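Local atomic coordinates of alpha-1,4-endofucoidanase (Mariniflexile fucanivorans, PDB entry 6DLH), a protein that hydrolyses alpha-1,4 linkages inside fucoidan chains as a GH107 endo-acting glycoside hydrolase with a retaining mechanism, here as catalytic domain plus Ig-like domains. Residues R76-V81 and W423-T428; G44-L49 and I378-P383. All coordinates share one frame; numbering follows the deposited sequence.

Interaction 1 of 2, residues R76-V81 and W423-T428. With CA (calcium ion), chain H.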
# COMPACT_ATOMS: atom_id res chain seq x y z
N ARG A 76 -5.78 -20.61 -5.42
CA ARG A 76 -6.21 -21.23 -4.18
C ARG A 76 -5.03 -21.68 -3.32
O ARG A 76 -5.24 -21.95 -2.13
CB ARG A 76 -7.18 -22.38 -4.48
CG ARG A 76 -8.41 -21.95 -5.27
CD ARG A 76 -9.43 -21.34 -4.34
NE ARG A 76 -9.30 -19.92 -4.06
CZ ARG A 76 -9.70 -19.33 -2.94
NH1 ARG A 76 -10.00 -20.03 -1.86
NH2 ARG A 76 -9.78 -18.01 -2.89
N THR A 77 -3.81 -21.77 -3.90
CA THR A 77 -2.67 -22.35 -3.20
C THR A 77 -1.71 -21.29 -2.68
O THR A 77 -0.78 -21.62 -1.94
CB THR A 77 -1.91 -23.40 -4.02
OG1 THR A 77 -1.39 -22.81 -5.22
CG2 THR A 77 -2.75 -24.62 -4.34
N VAL A 78 -1.93 -20.03 -3.06
CA VAL A 78 -1.11 -18.94 -2.57
C VAL A 78 -1.33 -18.79 -1.06
O VAL A 78 -2.42 -19.03 -0.55
CB VAL A 78 -1.39 -17.63 -3.34
CG1 VAL A 78 -2.86 -17.21 -3.25
CG2 VAL A 78 -0.48 -16.51 -2.89
N ASP A 79 -0.27 -18.37 -0.35
CA ASP A 79 -0.23 -18.45 1.10
C ASP A 79 -0.16 -17.05 1.72
O ASP A 79 -0.72 -16.82 2.78
CB ASP A 79 0.90 -19.37 1.56
CG ASP A 79 0.72 -20.80 1.09
OD1 ASP A 79 -0.26 -21.45 1.51
OD2 ASP A 79 1.55 -21.27 0.27
N TYR A 80 0.53 -16.12 1.05
CA TYR A 80 0.79 -14.83 1.67
C TYR A 80 1.11 -13.77 0.62
O TYR A 80 1.42 -14.10 -0.53
CB TYR A 80 1.87 -14.95 2.75
CG TYR A 80 3.27 -15.21 2.24
CD1 TYR A 80 3.70 -16.49 1.89
CD2 TYR A 80 4.18 -14.17 2.12
CE1 TYR A 80 4.99 -16.72 1.43
CE2 TYR A 80 5.48 -14.38 1.67
CZ TYR A 80 5.88 -15.66 1.31
OH TYR A 80 7.15 -15.86 0.85
N VAL A 81 1.03 -12.50 1.04
CA VAL A 81 1.36 -11.35 0.22
C VAL A 81 2.27 -10.43 1.04
O VAL A 81 2.02 -10.20 2.22
CB VAL A 81 0.09 -10.60 -0.22
CG1 VAL A 81 0.40 -9.33 -1.00
CG2 VAL A 81 -0.86 -11.50 -1.00
N TRP A 423 -7.10 -27.95 1.75
CA TRP A 423 -7.79 -26.70 2.03
C TRP A 423 -7.04 -25.54 1.38
O TRP A 423 -5.82 -25.60 1.18
CB TRP A 423 -7.94 -26.49 3.54
CG TRP A 423 -8.98 -27.36 4.18
CD1 TRP A 423 -8.82 -28.65 4.61
CD2 TRP A 423 -10.34 -27.00 4.48
NE1 TRP A 423 -9.99 -29.12 5.15
CE2 TRP A 423 -10.94 -28.13 5.08
CE3 TRP A 423 -11.11 -25.85 4.30
CZ2 TRP A 423 -12.27 -28.13 5.50
CZ3 TRP A 423 -12.42 -25.84 4.71
CH2 TRP A 423 -12.99 -26.97 5.30
N SER A 424 -7.76 -24.46 1.08
CA SER A 424 -7.20 -23.34 0.34
C SER A 424 -6.30 -22.49 1.23
O SER A 424 -6.52 -22.39 2.44
CB SER A 424 -8.28 -22.53 -0.31
OG SER A 424 -9.12 -21.91 0.66
N ARG A 425 -5.28 -21.88 0.62
CA ARG A 425 -4.46 -20.82 1.20
C ARG A 425 -3.98 -21.20 2.60
O ARG A 425 -3.50 -22.31 2.80
CB ARG A 425 -5.20 -19.48 1.12
CG ARG A 425 -5.72 -19.17 -0.27
CD ARG A 425 -6.23 -17.76 -0.39
NE ARG A 425 -6.40 -17.40 -1.79
CZ ARG A 425 -6.88 -16.24 -2.23
NH1 ARG A 425 -6.94 -15.99 -3.53
NH2 ARG A 425 -7.33 -15.33 -1.37
N GLN A 426 -4.10 -20.27 3.56
CA GLN A 426 -3.63 -20.46 4.92
C GLN A 426 -4.78 -20.56 5.93
O GLN A 426 -4.65 -21.26 6.93
CB GLN A 426 -2.65 -19.35 5.33
CG GLN A 426 -1.27 -19.49 4.70
CD GLN A 426 -0.52 -20.67 5.24
OE1 GLN A 426 -0.21 -20.74 6.43
NE2 GLN A 426 -0.19 -21.61 4.36
N TYR A 427 -5.91 -19.89 5.67
CA TYR A 427 -7.02 -19.93 6.61
C TYR A 427 -8.36 -20.08 5.90
O TYR A 427 -8.49 -19.72 4.73
CB TYR A 427 -7.14 -18.62 7.39
CG TYR A 427 -5.88 -18.10 8.04
CD1 TYR A 427 -5.24 -18.79 9.06
CD2 TYR A 427 -5.37 -16.86 7.67
CE1 TYR A 427 -4.11 -18.27 9.68
CE2 TYR A 427 -4.25 -16.33 8.28
CZ TYR A 427 -3.61 -17.04 9.29
OH TYR A 427 -2.50 -16.50 9.88
N THR A 428 -9.37 -20.58 6.64
CA THR A 428 -10.76 -20.50 6.22
C THR A 428 -11.50 -19.60 7.22
O THR A 428 -11.70 -19.99 8.37
CB THR A 428 -11.40 -21.89 6.08
OG1 THR A 428 -10.73 -22.60 5.04
CG2 THR A 428 -12.88 -21.84 5.77
CA CA H . 0.04 -23.05 -0.20
O HOH W 1 -2.14 -23.48 0.59
O HOH W 2 1.93 -23.61 -1.65
O HOH W 3 -0.47 -25.24 -1.51
O HOH W 4 1.17 -24.31 1.35
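Arg76 and Arg425 stack their guanidinium groups where the catalytic barrel meets the first Ig-like domain. The 76-81 segment leads into strand 80-84 of the parallel barrel sheet. The 423-428 segment follows strand 422-423 and enters the Ig-like region. The guanidinium centres of Arg76 and Arg425 are 4.2 Å apart, with planes at 26°. Arg76 NH2 sits over the centre of the Arg425 group, while Arg425 NE lies toward the rim of the Arg76 group. Two like charges this close would repel, but carbonyls grip both. Arg76 NH1 bonds to Val447 O and NH2 to Lys73 O; Arg425 NH2 bonds to Ala140 O and NH1 to Ile75 O. Arg425 is extended from CG to NE (chi2 -170°), beside Val78 and pointing the same way, with NE 3.8 Å from Val78 CG1.

Backbone contacts fix the root of this arginine. Arg425 N donates to Arg76 O at 2.8 Å. Arg425 CA makes a CH...O contact with Val78 O at 3.2 Å.

The calcium ion binds Thr77 O, both carboxylate oxygens of Asp79 and four waters. Of these, water 1 donates to Arg425 O at 2.8 Å, so the Ig-side segment reaches the metal through its second shell. Asp79 OD2 also accepts a bond from Leu46 N.

Asp79 OD1 has a second partner besides the metal. Gln426 NE2 donates to Asp79 OD1 at 2.9 Å, with the oxygen near the amide plane, but arrives from above the carboxylate plane, 52° out of it.

Interaction 2 of 2, residues G44-L49 and I378-P383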
# COMPACT_ATOMS: atom_id res chain seq x y z
N GLY A 44 7.13 -24.61 2.01
CA GLY A 44 6.12 -24.94 1.01
C GLY A 44 5.24 -23.75 0.63
O GLY A 44 4.30 -23.91 -0.15
N ALA A 45 5.56 -22.57 1.15
CA ALA A 45 4.69 -21.40 1.08
C ALA A 45 4.96 -20.58 -0.18
O ALA A 45 6.11 -20.36 -0.55
CB ALA A 45 4.85 -20.54 2.31
N LEU A 46 3.87 -20.11 -0.80
CA LEU A 46 3.91 -19.33 -2.03
C LEU A 46 3.41 -17.91 -1.74
O LEU A 46 2.27 -17.74 -1.29
CB LEU A 46 3.03 -20.02 -3.07
CG LEU A 46 2.80 -19.25 -4.38
CD1 LEU A 46 4.12 -19.04 -5.11
CD2 LEU A 46 1.83 -20.01 -5.27
N GLY A 47 4.25 -16.91 -2.02
CA GLY A 47 3.90 -15.53 -1.72
C GLY A 47 3.89 -14.63 -2.96
O GLY A 47 4.44 -14.99 -4.00
N MET A 48 3.24 -13.47 -2.83
CA MET A 48 3.16 -12.48 -3.90
C MET A 48 3.56 -11.13 -3.32
O MET A 48 3.79 -11.01 -2.11
CB MET A 48 1.73 -12.40 -4.46
CG MET A 48 1.14 -13.75 -4.80
SD MET A 48 -0.53 -13.65 -5.51
CE MET A 48 -0.19 -13.19 -7.21
N LEU A 49 3.67 -10.11 -4.19
CA LEU A 49 4.10 -8.80 -3.76
C LEU A 49 3.14 -7.74 -4.28
O LEU A 49 2.86 -7.71 -5.48
CB LEU A 49 5.53 -8.52 -4.27
CG LEU A 49 6.06 -7.12 -3.95
CD1 LEU A 49 6.23 -6.95 -2.45
CD2 LEU A 49 7.38 -6.84 -4.66
N ILE A 378 8.74 -18.95 -1.24
CA ILE A 378 9.06 -17.96 -2.27
C ILE A 378 8.06 -16.81 -2.20
O ILE A 378 6.86 -17.02 -2.33
CB ILE A 378 9.09 -18.59 -3.67
CG1 ILE A 378 10.15 -19.70 -3.78
CG2 ILE A 378 9.32 -17.50 -4.72
CD1 ILE A 378 10.10 -20.47 -5.09
N THR A 379 8.59 -15.60 -1.98
CA THR A 379 7.84 -14.39 -2.27
C THR A 379 8.14 -13.98 -3.71
O THR A 379 9.20 -13.44 -3.99
CB THR A 379 8.27 -13.22 -1.37
OG1 THR A 379 8.24 -13.64 -0.01
CG2 THR A 379 7.38 -12.00 -1.54
N TRP A 380 7.21 -14.26 -4.63
CA TRP A 380 7.41 -13.76 -5.98
C TRP A 380 7.22 -12.25 -5.97
O TRP A 380 6.24 -11.74 -5.42
CB TRP A 380 6.47 -14.44 -6.98
CG TRP A 380 7.04 -15.73 -7.48
CD1 TRP A 380 6.68 -17.00 -7.12
CD2 TRP A 380 8.13 -15.87 -8.41
NE1 TRP A 380 7.44 -17.92 -7.78
CE2 TRP A 380 8.35 -17.26 -8.58
CE3 TRP A 380 8.92 -14.97 -9.13
CZ2 TRP A 380 9.32 -17.75 -9.45
CZ3 TRP A 380 9.88 -15.45 -9.99
CH2 TRP A 380 10.08 -16.83 -10.13
N GLY A 381 8.18 -11.55 -6.59
CA GLY A 381 7.96 -10.17 -6.97
C GLY A 381 7.01 -10.14 -8.17
O GLY A 381 7.47 -10.21 -9.31
N THR A 382 5.71 -10.04 -7.87
CA THR A 382 4.63 -10.09 -8.85
C THR A 382 4.34 -8.68 -9.34
O THR A 382 4.05 -7.80 -8.54
CB THR A 382 3.36 -10.69 -8.23
OG1 THR A 382 3.04 -9.97 -7.04
CG2 THR A 382 3.50 -12.17 -7.91
N PRO A 383 4.39 -8.41 -10.67
CA PRO A 383 4.21 -7.05 -11.19
C PRO A 383 2.76 -6.59 -11.33
O PRO A 383 1.90 -7.30 -11.86
CB PRO A 383 4.83 -7.15 -12.60
CG PRO A 383 4.57 -8.59 -13.02
CD PRO A 383 4.66 -9.39 -11.73
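Leu46 meets the edge of the Trp380 indole, with its CD1 in the ring plane and 3.8 Å from Trp380 CD1. The CG of Leu46, anti to the backbone N (chi1 173°), carries CD1 to that edge. One face of the same ring is covered within its own segment by Ile378 CG2, offset toward the rim. The indole is thus packed by leucine at an edge and isoleucine on a face, while its NE1 bonds to Thr368 OG1.

The two segments pair as parallel strands of the barrel sheet. Ile378 N donates to Ala45 O, and Gly47 N to Ile378 O at 2.6 Å. Trp380 N then reaches Gly47 O at 2.9 Å, from above the carbonyl plane. At Gly47 the backbones come close, with Gly47 CA 4.1 Å from Thr379 CA. Gly47, with no side chain, lets the strands lie this close.

Past the regular pairing, Thr382 takes over. Leu49 N donates to Thr382 OG1 at 2.9 Å, so a side-chain oxygen replaces a backbone carbonyl as acceptor. The chi1 of Thr382, 54°, puts OG1 between the backbone N and the carbonyl carbon, where it meets Leu49 N. The methyl CG2 of Thr382 lies 3.9 Å from both CB and CE of Met48, and the two side chains cross at about a right angle.

The pair joins strands 46-49 and 377-379, neighbours in the parallel barrel sheet. Phe405 of helix 399-415 packs on Leu46, Met48 and Thr382. Helix 361-372 covers Leu46 and Ile378 through Ile372, and strand 80-84 flanks 46-49 on its other side.

Interactions 1 and 2 lie on adjoining strands of one parallel sheet, their centres about 12 Å apart. Strand 46-49 stands between 80-84 and 377-379, so it links the two contacts. Asp79 N is 2.8 Å from Leu46 O, a probable backbone hydrogen bond. Ala45 CA packs 3.2 Å from Asp79 OD2, and the Leu46 side chain comes within about 5 Å of the calcium ion. Interaction 2 therefore borders the metal site that interaction 1 contains. Tyr80 OH approaches Thr379 OG1 to 2.6 Å, probably hydrogen-bonded across the middle strand. Thr379 OG1 also bonds to His341 and Glu145. A bound 1,2-ethanediol, probably from the crystallisation liquor, lies about 4 Å from the Leu49 side chain.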